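Local atomic coordinates of urocanate hydratase (Paenibacillus sp. Soil724D2, PDB entry 7NED), a protein that catalyses, as a thiourocanate hydratase with bound NAD+, what is probably a water-addition step of bacterial ergothioneine breakdown. Residues Asn200-Lys205 / Pro225-Leu230; Ile246-Val251 / Leu301-Arg306; Asn382-Ala387 / Pro397-Trp402. All blocks are in the same frame, centred on the assembly; numbering follows the deposited sequence.

Contacts 1 and 2 both reach the parallel sheet of the Rossmann-like domain, their centres about 21 Å apart: contact 1 joins its edge strand 204-206 to the neighbouring strand through main-chain bonds and a gripped serine, whereas contact 2 sets a helix end beside a short inner strand with no direct hydrogen bond across. Contact 3 belongs to the C-terminal domain and packs a helix on the edge strand of a different, mixed sheet. It is buried throughout; contact 1 is largely buried, with Gln203 and Pro225 exposed, and contact 2, partly buried, turns from leucine packing to a water bridge.

Contact 1. Residues Asn200-Lys205 / Pro225-Leu230; sequences NYLQRK and PVSVGL
The hydroxyl oxygen of Ser227 is gripped from two quarters. The backbone N of Gln203 donates to Ser227 OG at 2.8 Å, and a water 2.8 Å from Ser227 OG links it to Tyr201 O, to which the water donates. Ser227 OG stands between its own backbone N and carbonyl carbon (chi1 55°), a position from which it meets the approaching segment before the strand pairing begins. Gln203 returns the favour: its extended side chain carries OE1 to the backbone N of Ser227, 3.2 Å away, and this donor lies well above the amide carbonyl plane, 59° out of it.

Beyond this exchange the two segments pair as parallel strands from Arg204 and Val228 on. Arg204 N donates to Ser227 O, and Gly229 N to Arg204 O at 2.8 Å, so that Arg204 bonds on both sides of Val228. Leu202 lays CD1 3.6 Å from Gly229 N, while its CD2 meets Gly229 CA at 3.8 Å; a beta carbon on Gly229 would collide with this methyl. Near Val226, the arginine side chain crosses at about a right angle, and Val226 CG2 sits over the centre of the guanidinium, 3.7 Å above its plane. Trp215 of helix 209-222 adds a cation-pi contact to Arg204, and Lys205 NZ forms salt bridges with Asp194 and Glu190.

The segments bring together strands 204-206 and 226-231, which with helix 209-222 form a beta-alpha-beta unit at the edge of the Rossmann-like sheet. With serine and glutamine each supplying a side-chain bond to the other's backbone, the chain entering the edge strand is tied down before regular pairing takes over.

Contact 2. Residues Ile246-Val251 / Leu301-Arg306; sequences ITPDIV and LELKKR
Leu303 carries the apolar part of this contact, reaching from the last turn of its helix into the bend between Ile246 and Val251. Its CG, anti to the carbonyl carbon and beside the backbone N (chi1 -65°), carries two methyls toward the other segment. CD1 meets Val251 CG2 at 3.9 Å, the two side chains crossing at about a right angle. CD2 comes 4.0 Å from Pro248 CD, again with the side chains nearly perpendicular. Val242 of helix 234-243 packs against Leu303 as well.

Apart from these pairs, methyls make van der Waals contacts with backbone oxygens in both directions: Leu303 CD2 lies 3.6 Å from Ile246 O, and Thr247 CG2 rests 3.7 Å from Leu303 O on the helix backbone.

This is where helix 282-305 ends beside the parallel sheet of the Rossmann-like domain, before the chain enters strand 309-312, the neighbour of strand 250-251; Val251 bonds through its backbone to Ile309 and Phe311 of that strand. Leu303 lies between helix and sheet, against Val251.

The polar contacts lie around Arg306, which is exposed and is the first residue past the helix. Thr247 OG1 lies against its aliphatic portion, 3.4 Å from Arg306 CB. A water lying in the guanidinium plane, at its edge, accepts from Arg306 NH1 and is also hydrogen-bonded to Thr247 OG1 at 3.0 Å, bridging the two segments. Within the same segment, Arg306 NE makes a salt bridge with Glu302 OE1 at 3.0 Å, the hydrogen bond in it being weak, while Glu302 CG lies over one guanidinium face, offset from its centre. Arg306 NH1 has a further partner in the carbonyl oxygen of Val242.

Contact 3. Residues Asn382-Ala387 / Pro397-Trp402; sequences NWIRLA and PARIGW
Trp383 and Ile400 make the one direct hydrogen bond of this contact: indole NE1 donates to Ile400 O at 2.8 Å. The oxygen lies at the ring edge, close to the indole plane, while the donor sits 42° out of the carbonyl plane and the bond is bent, 142° at the hydrogen. Beside it, Ile400 CG2 touches Trp383 CZ2 at 3.7 Å. On one face of the indole lies Ala387 CB, from the next turn of the same helix, offset toward the rim.

Arg399 fills the second half. Bent at both chi2 and chi3, its chain curls so that CD meets Ile384 CD1 at 3.8 Å and the guanidinium brings NH1 to 3.7 Å from Ala387 CB. Ala387's methyl thus touches both the indole and the guanidinium.

A second shell fixes these groups. Asp367 forms a salt bridge with Arg399 NH2, and Gln133 OE1 accepts from both Arg399 NH1 and the backbone N of Ile400. An alanine in place of Arg399 would probably leave Asp367 without its charged mate and Gln133 OE1 without its NH1 donor, and open a gap beside the methyls of Ile384 and Ala387. Tyr140 meets the Trp383 ring with the planes inclined.

The arrangement is helix-on-sheet packing within the C-terminal domain: the axis of 382-387 passes 9.7 Å from that of strand 398-400 and runs roughly antiparallel to it. That strand edges the mixed sheet beside strand 351-355, whose Arg352 lines the urocanate pocket, and Ile400's side chain is about 6 Å from the ligand.

Contact 1. Residues Asn200-Lys205 / Pro225-Leu230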
ATOM      1  N   ASN A 200      -4.723  12.835 -36.712  1.00 32.85           N
ATOM      2  CA  ASN A 200      -3.454  12.608 -37.390  1.00 30.65           C
ATOM      3  C   ASN A 200      -2.477  11.783 -36.585  1.00 31.87           C
ATOM      4  O   ASN A 200      -1.261  11.856 -36.808  1.00 32.24           O
ATOM      5  CB  ASN A 200      -2.824  13.930 -37.812  1.00 33.65           C
ATOM      6  CG  ASN A 200      -3.396  14.396 -39.103  1.00 29.47           C
ATOM      7  OD1 ASN A 200      -3.235  13.724 -40.119  1.00 26.96           O
ATOM      8  ND2 ASN A 200      -4.149  15.477 -39.065  1.00 32.20           N
ATOM      9  N   TYR A 201      -2.989  10.955 -35.678  1.00 28.16           N
ATOM     10  CA  TYR A 201      -2.167   9.883 -35.162  1.00 28.23           C
ATOM     11  C   TYR A 201      -2.054   8.753 -36.162  1.00 29.85           C
ATOM     12  O   TYR A 201      -1.075   7.980 -36.125  1.00 26.32           O
ATOM     13  CB  TYR A 201      -2.752   9.364 -33.858  1.00 29.33           C
ATOM     14  CG  TYR A 201      -2.189  10.027 -32.656  1.00 30.07           C
ATOM     15  CD1 TYR A 201      -2.552  11.331 -32.299  1.00 29.20           C
ATOM     16  CD2 TYR A 201      -1.247   9.356 -31.875  1.00 28.71           C
ATOM     17  CE1 TYR A 201      -2.009  11.934 -31.125  1.00 28.72           C
ATOM     18  CE2 TYR A 201      -0.683   9.949 -30.763  1.00 27.63           C
ATOM     19  CZ  TYR A 201      -1.070  11.235 -30.390  1.00 28.58           C
ATOM     20  OH  TYR A 201      -0.495  11.774 -29.262  1.00 29.83           O
ATOM     21  N   LEU A 202      -3.004   8.701 -37.095  1.00 26.89           N
ATOM     22  CA  LEU A 202      -3.161   7.630 -38.051  1.00 23.07           C
ATOM     23  C   LEU A 202      -3.154   8.213 -39.467  1.00 23.48           C
ATOM     24  O   LEU A 202      -3.786   9.239 -39.723  1.00 22.42           O
ATOM     25  CB  LEU A 202      -4.458   6.895 -37.769  1.00 23.63           C
ATOM     26  CG  LEU A 202      -4.676   5.674 -38.643  1.00 22.05           C
ATOM     27  CD1 LEU A 202      -3.531   4.725 -38.435  1.00 19.02           C
ATOM     28  CD2 LEU A 202      -6.022   5.006 -38.282  1.00 17.13           C
ATOM     29  N   GLN A 203      -2.464   7.544 -40.387  1.00 19.20           N
ATOM     30  CA  GLN A 203      -2.358   8.099 -41.743  1.00 20.55           C
ATOM     31  C   GLN A 203      -3.460   7.606 -42.664  1.00 24.43           C
ATOM     32  O   GLN A 203      -4.011   8.395 -43.446  1.00 24.56           O
ATOM     33  CB  GLN A 203      -1.005   7.746 -42.351  1.00 20.17           C
ATOM     34  CG  GLN A 203       0.115   8.661 -41.864  1.00 27.79           C
ATOM     35  CD  GLN A 203       1.491   8.187 -42.300  1.00 25.24           C
ATOM     36  OE1 GLN A 203       1.611   7.187 -43.014  1.00 23.09           O
ATOM     37  NE2 GLN A 203       2.543   8.907 -41.871  1.00 28.05           N
ATOM     38  N   ARG A 204      -3.759   6.308 -42.619  1.00 22.20           N
ATOM     39  CA  ARG A 204      -4.695   5.676 -43.536  1.00 24.34           C
ATOM     40  C   ARG A 204      -5.606   4.722 -42.777  1.00 25.02           C
ATOM     41  O   ARG A 204      -5.226   4.195 -41.733  1.00 21.40           O
ATOM     42  CB  ARG A 204      -3.989   4.862 -44.631  1.00 22.88           C
ATOM     43  CG  ARG A 204      -3.100   5.679 -45.511  1.00 25.52           C
ATOM     44  CD  ARG A 204      -2.443   4.816 -46.575  1.00 26.43           C
ATOM     45  NE  ARG A 204      -1.428   5.573 -47.288  1.00 32.33           N
ATOM     46  CZ  ARG A 204      -0.540   5.046 -48.128  1.00 36.27           C
ATOM     47  NH1 ARG A 204      -0.548   3.744 -48.418  1.00 33.64           N
ATOM     48  NH2 ARG A 204       0.359   5.831 -48.674  1.00 33.82           N
ATOM     49  N   LYS A 205      -6.805   4.477 -43.324  1.00 24.62           N
ATOM     50  CA  LYS A 205      -7.729   3.498 -42.753  1.00 21.82           C
ATOM     51  C   LYS A 205      -8.342   2.673 -43.875  1.00 25.47           C
ATOM     52  O   LYS A 205      -8.406   3.098 -45.027  1.00 25.06           O
ATOM     53  CB  LYS A 205      -8.843   4.164 -41.933  1.00 22.28           C
ATOM     54  CG  LYS A 205      -9.926   4.795 -42.822  1.00 30.40           C
ATOM     55  CD  LYS A 205     -11.100   5.375 -42.011  1.00 32.49           C
ATOM     56  CE  LYS A 205     -12.397   5.402 -42.826  1.00 34.04           C
ATOM     57  NZ  LYS A 205     -13.594   5.807 -42.021  1.00 31.11           N
ATOM     58  N   PRO A 225       7.707   5.048 -44.259  1.00 20.51           N
ATOM     59  CA  PRO A 225       6.791   4.774 -43.149  1.00 20.96           C
ATOM     60  C   PRO A 225       5.341   4.877 -43.608  1.00 22.31           C
ATOM     61  O   PRO A 225       5.004   5.630 -44.530  1.00 18.40           O
ATOM     62  CB  PRO A 225       7.128   5.883 -42.147  1.00 17.95           C
ATOM     63  CG  PRO A 225       7.530   7.032 -43.024  1.00 25.01           C
ATOM     64  CD  PRO A 225       8.258   6.411 -44.190  1.00 22.40           C
ATOM     65  N   VAL A 226       4.468   4.098 -42.960  1.00 16.70           N
ATOM     66  CA  VAL A 226       3.037   4.266 -43.168  1.00 17.74           C
ATOM     67  C   VAL A 226       2.344   3.721 -41.937  1.00 17.91           C
ATOM     68  O   VAL A 226       2.839   2.793 -41.305  1.00 17.03           O
ATOM     69  CB  VAL A 226       2.556   3.528 -44.440  1.00 16.91           C
ATOM     70  CG1 VAL A 226       2.512   2.021 -44.155  1.00 18.28           C
ATOM     71  CG2 VAL A 226       1.214   4.094 -44.946  1.00 17.37           C
ATOM     72  N   SER A 227       1.194   4.296 -41.603  1.00 17.03           N
ATOM     73  CA  SER A 227       0.315   3.736 -40.578  1.00 17.25           C
ATOM     74  C   SER A 227      -1.043   3.435 -41.189  1.00 19.95           C
ATOM     75  O   SER A 227      -1.641   4.279 -41.869  1.00 20.07           O
ATOM     76  CB  SER A 227       0.160   4.640 -39.354  1.00 15.13           C
ATOM     77  OG  SER A 227      -0.276   5.949 -39.659  1.00 17.47           O
ATOM     78  N   VAL A 228      -1.519   2.224 -40.947  1.00 17.31           N
ATOM     79  CA  VAL A 228      -2.794   1.787 -41.485  1.00 19.02           C
ATOM     80  C   VAL A 228      -3.651   1.288 -40.337  1.00 19.89           C
ATOM     81  O   VAL A 228      -3.232   0.413 -39.577  1.00 19.97           O
ATOM     82  CB  VAL A 228      -2.615   0.682 -42.530  1.00 21.16           C
ATOM     83  CG1 VAL A 228      -3.973   0.291 -43.075  1.00 18.63           C
ATOM     84  CG2 VAL A 228      -1.650   1.146 -43.626  1.00 19.80           C
ATOM     85  N   GLY A 229      -4.863   1.842 -40.213  1.00 19.60           N
ATOM     86  CA  GLY A 229      -5.840   1.335 -39.286  1.00 20.64           C
ATOM     87  C   GLY A 229      -6.786   0.425 -40.042  1.00 25.76           C
ATOM     88  O   GLY A 229      -7.437   0.844 -41.001  1.00 23.48           O
ATOM     89  N   LEU A 230      -6.831  -0.827 -39.628  1.00 21.71           N
ATOM     90  CA  LEU A 230      -7.709  -1.826 -40.219  1.00 23.09           C
ATOM     91  C   LEU A 230      -8.858  -2.100 -39.267  1.00 21.82           C
ATOM     92  O   LEU A 230      -8.634  -2.556 -38.138  1.00 21.96           O
ATOM     93  CB  LEU A 230      -6.937  -3.108 -40.501  1.00 21.97           C
ATOM     94  CG  LEU A 230      -7.745  -4.282 -41.037  1.00 24.32           C
ATOM     95  CD1 LEU A 230      -8.424  -3.919 -42.354  1.00 24.87           C
ATOM     96  CD2 LEU A 230      -6.855  -5.526 -41.125  1.00 23.50           C
TER
HETATM   97  O   HOH W   1       1.221   7.813 -38.130  1.00 19.36           O

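Contact 2. Residues Ile246-Val251 / Leu301-Arg306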
ATOM      1  N   ILE A 246       2.028 -14.784 -43.684  1.00 30.52           N
ATOM      2  CA  ILE A 246       2.556 -13.433 -43.607  1.00 32.82           C
ATOM      3  C   ILE A 246       3.064 -13.218 -42.184  1.00 33.21           C
ATOM      4  O   ILE A 246       2.276 -13.226 -41.233  1.00 28.31           O
ATOM      5  CB  ILE A 246       1.481 -12.413 -43.979  1.00 30.83           C
ATOM      6  CG1 ILE A 246       1.178 -12.510 -45.478  1.00 35.34           C
ATOM      7  CG2 ILE A 246       1.913 -11.026 -43.612  1.00 29.39           C
ATOM      8  CD1 ILE A 246       0.263 -11.437 -45.986  1.00 35.67           C
ATOM      9  N   THR A 247       4.384 -13.060 -42.034  1.00 30.16           N
ATOM     10  CA  THR A 247       4.995 -12.844 -40.722  1.00 25.05           C
ATOM     11  C   THR A 247       5.480 -11.410 -40.670  1.00 26.31           C
ATOM     12  O   THR A 247       6.432 -11.061 -41.386  1.00 22.60           O
ATOM     13  CB  THR A 247       6.160 -13.805 -40.454  1.00 27.22           C
ATOM     14  OG1 THR A 247       5.718 -15.157 -40.575  1.00 30.39           O
ATOM     15  CG2 THR A 247       6.722 -13.619 -39.042  1.00 22.83           C
ATOM     16  N   PRO A 248       4.842 -10.534 -39.904  1.00 20.98           N
ATOM     17  CA  PRO A 248       5.402  -9.198 -39.714  1.00 22.20           C
ATOM     18  C   PRO A 248       6.738  -9.315 -39.004  1.00 19.13           C
ATOM     19  O   PRO A 248       7.055 -10.339 -38.390  1.00 22.66           O
ATOM     20  CB  PRO A 248       4.353  -8.482 -38.831  1.00 24.40           C
ATOM     21  CG  PRO A 248       3.125  -9.342 -38.891  1.00 22.05           C
ATOM     22  CD  PRO A 248       3.624 -10.744 -39.097  1.00 22.23           C
ATOM     23  N   ASP A 249       7.512  -8.234 -39.068  1.00 19.69           N
ATOM     24  CA  ASP A 249       8.807  -8.208 -38.396  1.00 19.75           C
ATOM     25  C   ASP A 249       8.647  -8.028 -36.903  1.00 18.62           C
ATOM     26  O   ASP A 249       9.490  -8.502 -36.121  1.00 20.42           O
ATOM     27  CB  ASP A 249       9.658  -7.082 -38.970  1.00 20.75           C
ATOM     28  CG  ASP A 249       9.890  -7.263 -40.470  1.00 26.44           C
ATOM     29  OD1 ASP A 249      10.526  -8.288 -40.804  1.00 25.82           O
ATOM     30  OD2 ASP A 249       9.411  -6.436 -41.291  1.00 23.07           O
ATOM     31  N   ILE A 250       7.572  -7.366 -36.500  1.00 17.43           N
ATOM     32  CA  ILE A 250       7.304  -7.087 -35.087  1.00 19.93           C
ATOM     33  C   ILE A 250       5.820  -7.266 -34.845  1.00 16.17           C
ATOM     34  O   ILE A 250       5.001  -6.873 -35.669  1.00 17.10           O
ATOM     35  CB  ILE A 250       7.709  -5.657 -34.710  1.00 16.75           C
ATOM     36  CG1 ILE A 250       9.208  -5.461 -34.939  1.00 19.69           C
ATOM     37  CG2 ILE A 250       7.358  -5.409 -33.253  1.00 20.85           C
ATOM     38  CD1 ILE A 250       9.623  -4.007 -34.876  1.00 18.43           C
ATOM     39  N   VAL A 251       5.466  -7.873 -33.720  1.00 17.17           N
ATOM     40  CA  VAL A 251       4.069  -8.100 -33.415  1.00 16.51           C
ATOM     41  C   VAL A 251       3.843  -7.784 -31.946  1.00 16.06           C
ATOM     42  O   VAL A 251       4.563  -8.297 -31.088  1.00 19.75           O
ATOM     43  CB  VAL A 251       3.647  -9.545 -33.704  1.00 19.62           C
ATOM     44  CG1 VAL A 251       2.163  -9.748 -33.323  1.00 18.22           C
ATOM     45  CG2 VAL A 251       3.943  -9.907 -35.209  1.00 18.95           C
ATOM     46  N   LEU A 301       2.225 -16.408 -30.944  1.00 23.32           N
ATOM     47  CA  LEU A 301       3.229 -17.410 -30.676  1.00 23.70           C
ATOM     48  C   LEU A 301       3.711 -18.042 -32.001  1.00 25.19           C
ATOM     49  O   LEU A 301       4.849 -18.250 -32.185  1.00 26.97           O
ATOM     50  CB  LEU A 301       2.706 -18.451 -29.700  1.00 25.44           C
ATOM     51  CG  LEU A 301       2.688 -18.115 -28.213  1.00 26.45           C
ATOM     52  CD1 LEU A 301       1.820 -19.078 -27.467  1.00 29.18           C
ATOM     53  CD2 LEU A 301       4.064 -18.041 -27.625  1.00 25.21           C
ATOM     54  N   GLU A 302       2.821 -18.250 -32.929  1.00 25.29           N
ATOM     55  CA  GLU A 302       3.223 -18.814 -34.186  1.00 30.10           C
ATOM     56  C   GLU A 302       4.076 -17.809 -34.951  1.00 33.73           C
ATOM     57  O   GLU A 302       5.079 -18.164 -35.516  1.00 31.23           O
ATOM     58  CB  GLU A 302       2.024 -19.255 -34.976  1.00 28.97           C
ATOM     59  CG  GLU A 302       2.373 -19.941 -36.267  1.00 36.16           C
ATOM     60  CD  GLU A 302       3.097 -21.283 -36.120  1.00 44.66           C
ATOM     61  OE1 GLU A 302       3.949 -21.555 -37.007  1.00 45.14           O
ATOM     62  OE2 GLU A 302       2.777 -22.066 -35.190  1.00 41.16           O
ATOM     63  N   LEU A 303       3.675 -16.541 -34.926  1.00 27.74           N
ATOM     64  CA  LEU A 303       4.435 -15.522 -35.601  1.00 26.92           C
ATOM     65  C   LEU A 303       5.836 -15.442 -35.010  1.00 27.86           C
ATOM     66  O   LEU A 303       6.795 -15.265 -35.706  1.00 24.92           O
ATOM     67  CB  LEU A 303       3.722 -14.175 -35.616  1.00 29.00           C
ATOM     68  CG  LEU A 303       2.406 -14.105 -36.400  1.00 27.26           C
ATOM     69  CD1 LEU A 303       1.606 -12.853 -36.152  1.00 21.17           C
ATOM     70  CD2 LEU A 303       2.555 -14.413 -37.882  1.00 26.43           C
ATOM     71  N   LYS A 304       5.917 -15.595 -33.713  1.00 23.87           N
ATOM     72  CA  LYS A 304       7.213 -15.585 -33.040  1.00 27.42           C
ATOM     73  C   LYS A 304       8.110 -16.702 -33.547  1.00 30.50           C
ATOM     74  O   LYS A 304       9.309 -16.500 -33.757  1.00 30.48           O
ATOM     75  CB  LYS A 304       7.023 -15.718 -31.539  1.00 22.95           C
ATOM     76  CG  LYS A 304       8.321 -15.951 -30.770  1.00 23.65           C
ATOM     77  CD  LYS A 304       8.059 -15.935 -29.228  1.00 22.86           C
ATOM     78  CE  LYS A 304       9.332 -16.205 -28.431  1.00 24.81           C
ATOM     79  NZ  LYS A 304      10.338 -15.175 -28.781  1.00 29.52           N
ATOM     80  N   LYS A 305       7.540 -17.883 -33.749  1.00 29.15           N
ATOM     81  CA  LYS A 305       8.305 -19.024 -34.237  1.00 34.07           C
ATOM     82  C   LYS A 305       8.703 -18.858 -35.705  1.00 33.03           C
ATOM     83  O   LYS A 305       9.728 -19.428 -36.122  1.00 33.66           O
ATOM     84  CB  LYS A 305       7.525 -20.290 -33.986  1.00 34.76           C
ATOM     85  N   ARG A 306       7.966 -18.080 -36.454  1.00 26.86           N
ATOM     86  CA  ARG A 306       8.367 -17.792 -37.826  1.00 29.21           C
ATOM     87  C   ARG A 306       9.317 -16.603 -37.924  1.00 28.89           C
ATOM     88  O   ARG A 306       9.657 -16.180 -39.035  1.00 25.60           O
ATOM     89  CB  ARG A 306       7.131 -17.575 -38.698  1.00 29.18           C
ATOM     90  CG  ARG A 306       6.138 -18.710 -38.547  1.00 30.37           C
ATOM     91  CD  ARG A 306       4.887 -18.497 -39.378  1.00 33.41           C
ATOM     92  NE  ARG A 306       4.106 -19.731 -39.427  1.00 31.48           N
ATOM     93  CZ  ARG A 306       2.943 -19.867 -40.054  1.00 30.57           C
ATOM     94  NH1 ARG A 306       2.383 -18.844 -40.712  1.00 26.32           N
ATOM     95  NH2 ARG A 306       2.345 -21.046 -40.026  1.00 33.16           N
TER
HETATM   96  O   HOH W   2       2.849 -15.917 -40.873  1.00 29.93           O

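Contact 3. Residues Asn382-Ala387 / Pro397-Trp402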
ATOM      1  N   ASN A 382      16.408  14.485 -30.072  1.00 21.27           N
ATOM      2  CA  ASN A 382      15.644  13.852 -31.144  1.00 22.91           C
ATOM      3  C   ASN A 382      14.161  13.786 -30.799  1.00 22.65           C
ATOM      4  O   ASN A 382      13.310  14.141 -31.620  1.00 20.42           O
ATOM      5  CB  ASN A 382      16.191  12.444 -31.410  1.00 20.63           C
ATOM      6  CG  ASN A 382      15.312  11.629 -32.376  1.00 27.95           C
ATOM      7  OD1 ASN A 382      14.693  10.603 -31.981  1.00 28.63           O
ATOM      8  ND2 ASN A 382      15.226  12.083 -33.629  1.00 21.99           N
ATOM      9  N   TRP A 383      13.827  13.319 -29.584  1.00 19.37           N
ATOM     10  CA  TRP A 383      12.419  13.125 -29.248  1.00 18.81           C
ATOM     11  C   TRP A 383      11.657  14.451 -29.285  1.00 18.92           C
ATOM     12  O   TRP A 383      10.558  14.541 -29.845  1.00 20.93           O
ATOM     13  CB  TRP A 383      12.277  12.456 -27.855  1.00 17.52           C
ATOM     14  CG  TRP A 383      10.858  12.509 -27.528  1.00 17.17           C
ATOM     15  CD1 TRP A 383      10.254  13.304 -26.585  1.00 17.73           C
ATOM     16  CD2 TRP A 383       9.816  11.820 -28.201  1.00 17.72           C
ATOM     17  NE1 TRP A 383       8.885  13.128 -26.624  1.00 18.56           N
ATOM     18  CE2 TRP A 383       8.594  12.223 -27.615  1.00 18.14           C
ATOM     19  CE3 TRP A 383       9.791  10.898 -29.260  1.00 18.50           C
ATOM     20  CZ2 TRP A 383       7.373  11.729 -28.037  1.00 16.94           C
ATOM     21  CZ3 TRP A 383       8.573  10.401 -29.670  1.00 21.81           C
ATOM     22  CH2 TRP A 383       7.378  10.826 -29.073  1.00 18.08           C
ATOM     23  N   ILE A 384      12.219  15.499 -28.687  1.00 16.64           N
ATOM     24  CA  ILE A 384      11.512  16.780 -28.610  1.00 18.15           C
ATOM     25  C   ILE A 384      11.290  17.349 -30.010  1.00 21.75           C
ATOM     26  O   ILE A 384      10.196  17.838 -30.339  1.00 19.17           O
ATOM     27  CB  ILE A 384      12.283  17.746 -27.685  1.00 17.79           C
ATOM     28  CG1 ILE A 384      12.173  17.238 -26.219  1.00 17.55           C
ATOM     29  CG2 ILE A 384      11.790  19.188 -27.807  1.00 18.13           C
ATOM     30  CD1 ILE A 384      10.685  17.156 -25.672  1.00 15.72           C
ATOM     31  N   ARG A 385      12.298  17.253 -30.875  1.00 21.94           N
ATOM     32  CA  ARG A 385      12.098  17.711 -32.254  1.00 20.33           C
ATOM     33  C   ARG A 385      10.932  16.980 -32.897  1.00 19.84           C
ATOM     34  O   ARG A 385      10.043  17.598 -33.501  1.00 20.62           O
ATOM     35  CB  ARG A 385      13.371  17.511 -33.080  1.00 21.57           C
ATOM     36  CG  ARG A 385      14.455  18.488 -32.675  1.00 23.71           C
ATOM     37  CD  ARG A 385      15.656  18.513 -33.645  1.00 26.05           C
ATOM     38  NE  ARG A 385      16.521  19.576 -33.147  1.00 38.12           N
ATOM     39  CZ  ARG A 385      17.581  19.355 -32.376  1.00 40.20           C
ATOM     40  NH1 ARG A 385      17.921  18.106 -32.088  1.00 37.18           N
ATOM     41  NH2 ARG A 385      18.316  20.371 -31.928  1.00 35.63           N
ATOM     42  N   LEU A 386      10.899  15.663 -32.734  1.00 20.41           N
ATOM     43  CA  LEU A 386       9.846  14.868 -33.337  1.00 20.55           C
ATOM     44  C   LEU A 386       8.490  15.222 -32.747  1.00 20.39           C
ATOM     45  O   LEU A 386       7.500  15.377 -33.482  1.00 18.24           O
ATOM     46  CB  LEU A 386      10.148  13.382 -33.155  1.00 20.69           C
ATOM     47  CG  LEU A 386      11.296  12.772 -33.973  1.00 21.90           C
ATOM     48  CD1 LEU A 386      11.437  11.322 -33.549  1.00 21.54           C
ATOM     49  CD2 LEU A 386      11.101  12.904 -35.477  1.00 20.46           C
ATOM     50  N   ALA A 387       8.416  15.324 -31.411  1.00 20.09           N
ATOM     51  CA  ALA A 387       7.131  15.564 -30.767  1.00 20.07           C
ATOM     52  C   ALA A 387       6.595  16.943 -31.118  1.00 18.85           C
ATOM     53  O   ALA A 387       5.405  17.102 -31.411  1.00 18.79           O
ATOM     54  CB  ALA A 387       7.258  15.398 -29.244  1.00 19.92           C
ATOM     55  N   PRO A 397      -2.389  21.810 -23.807  1.00 18.01           N
ATOM     56  CA  PRO A 397      -1.069  21.505 -24.380  1.00 14.55           C
ATOM     57  C   PRO A 397      -0.195  20.818 -23.347  1.00 19.85           C
ATOM     58  O   PRO A 397      -0.137  21.247 -22.194  1.00 14.98           O
ATOM     59  CB  PRO A 397      -0.518  22.884 -24.762  1.00 17.74           C
ATOM     60  CG  PRO A 397      -1.787  23.732 -24.981  1.00 21.06           C
ATOM     61  CD  PRO A 397      -2.749  23.242 -23.943  1.00 16.01           C
ATOM     62  N   ALA A 398       0.491  19.749 -23.765  1.00 16.55           N
ATOM     63  CA  ALA A 398       1.312  18.964 -22.847  1.00 14.90           C
ATOM     64  C   ALA A 398       2.466  18.348 -23.630  1.00 18.26           C
ATOM     65  O   ALA A 398       2.430  18.270 -24.863  1.00 16.34           O
ATOM     66  CB  ALA A 398       0.483  17.869 -22.159  1.00 14.57           C
ATOM     67  N   ARG A 399       3.456  17.837 -22.896  1.00 16.37           N
ATOM     68  CA  ARG A 399       4.612  17.215 -23.518  1.00 14.61           C
ATOM     69  C   ARG A 399       5.049  16.017 -22.694  1.00 17.02           C
ATOM     70  O   ARG A 399       5.035  16.078 -21.457  1.00 16.01           O
ATOM     71  CB  ARG A 399       5.775  18.218 -23.660  1.00 14.52           C
ATOM     72  CG  ARG A 399       7.061  17.646 -24.290  1.00 15.87           C
ATOM     73  CD  ARG A 399       6.877  17.239 -25.781  1.00 15.17           C
ATOM     74  NE  ARG A 399       6.691  18.386 -26.666  1.00 14.60           N
ATOM     75  CZ  ARG A 399       5.692  18.537 -27.533  1.00 17.05           C
ATOM     76  NH1 ARG A 399       4.721  17.623 -27.658  1.00 18.11           N
ATOM     77  NH2 ARG A 399       5.635  19.654 -28.234  1.00 17.67           N
ATOM     78  N   ILE A 400       5.392  14.922 -23.397  1.00 17.41           N
ATOM     79  CA  ILE A 400       6.054  13.760 -22.807  1.00 16.62           C
ATOM     80  C   ILE A 400       7.544  13.877 -23.083  1.00 19.37           C
ATOM     81  O   ILE A 400       7.963  14.271 -24.192  1.00 17.23           O
ATOM     82  CB  ILE A 400       5.491  12.437 -23.358  1.00 17.61           C
ATOM     83  CG1 ILE A 400       6.115  11.231 -22.628  1.00 15.23           C
ATOM     84  CG2 ILE A 400       5.730  12.334 -24.826  1.00 15.68           C
ATOM     85  CD1 ILE A 400       5.600  11.132 -21.102  1.00 14.92           C
ATOM     86  N   GLY A 401       8.367  13.553 -22.078  1.00 15.75           N
ATOM     87  CA  GLY A 401       9.795  13.619 -22.337  1.00 16.96           C
ATOM     88  C   GLY A 401      10.543  12.805 -21.306  1.00 19.66           C
ATOM     89  O   GLY A 401      10.561  13.165 -20.127  1.00 18.41           O
ATOM     90  N   TRP A 402      11.111  11.678 -21.719  1.00 18.80           N
ATOM     91  CA  TRP A 402      11.728  10.763 -20.765  1.00 16.75           C
ATOM     92  C   TRP A 402      13.045  11.347 -20.292  1.00 15.92           C
ATOM     93  O   TRP A 402      13.949  11.614 -21.095  1.00 20.35           O
ATOM     94  CB  TRP A 402      11.949   9.387 -21.392  1.00 16.46           C
ATOM     95  CG  TRP A 402      10.704   8.590 -21.475  1.00 18.10           C
ATOM     96  CD1 TRP A 402       9.494   9.008 -21.946  1.00 15.64           C
ATOM     97  CD2 TRP A 402      10.540   7.219 -21.086  1.00 16.66           C
ATOM     98  NE1 TRP A 402       8.581   7.978 -21.871  1.00 16.52           N
ATOM     99  CE2 TRP A 402       9.197   6.874 -21.332  1.00 14.96           C
ATOM    100  CE3 TRP A 402      11.400   6.253 -20.545  1.00 17.62           C
ATOM    101  CZ2 TRP A 402       8.671   5.585 -21.042  1.00 16.26           C
ATOM    102  CZ3 TRP A 402      10.879   4.983 -20.238  1.00 16.81           C
ATOM    103  CH2 TRP A 402       9.528   4.662 -20.499  1.00 18.31           C
TER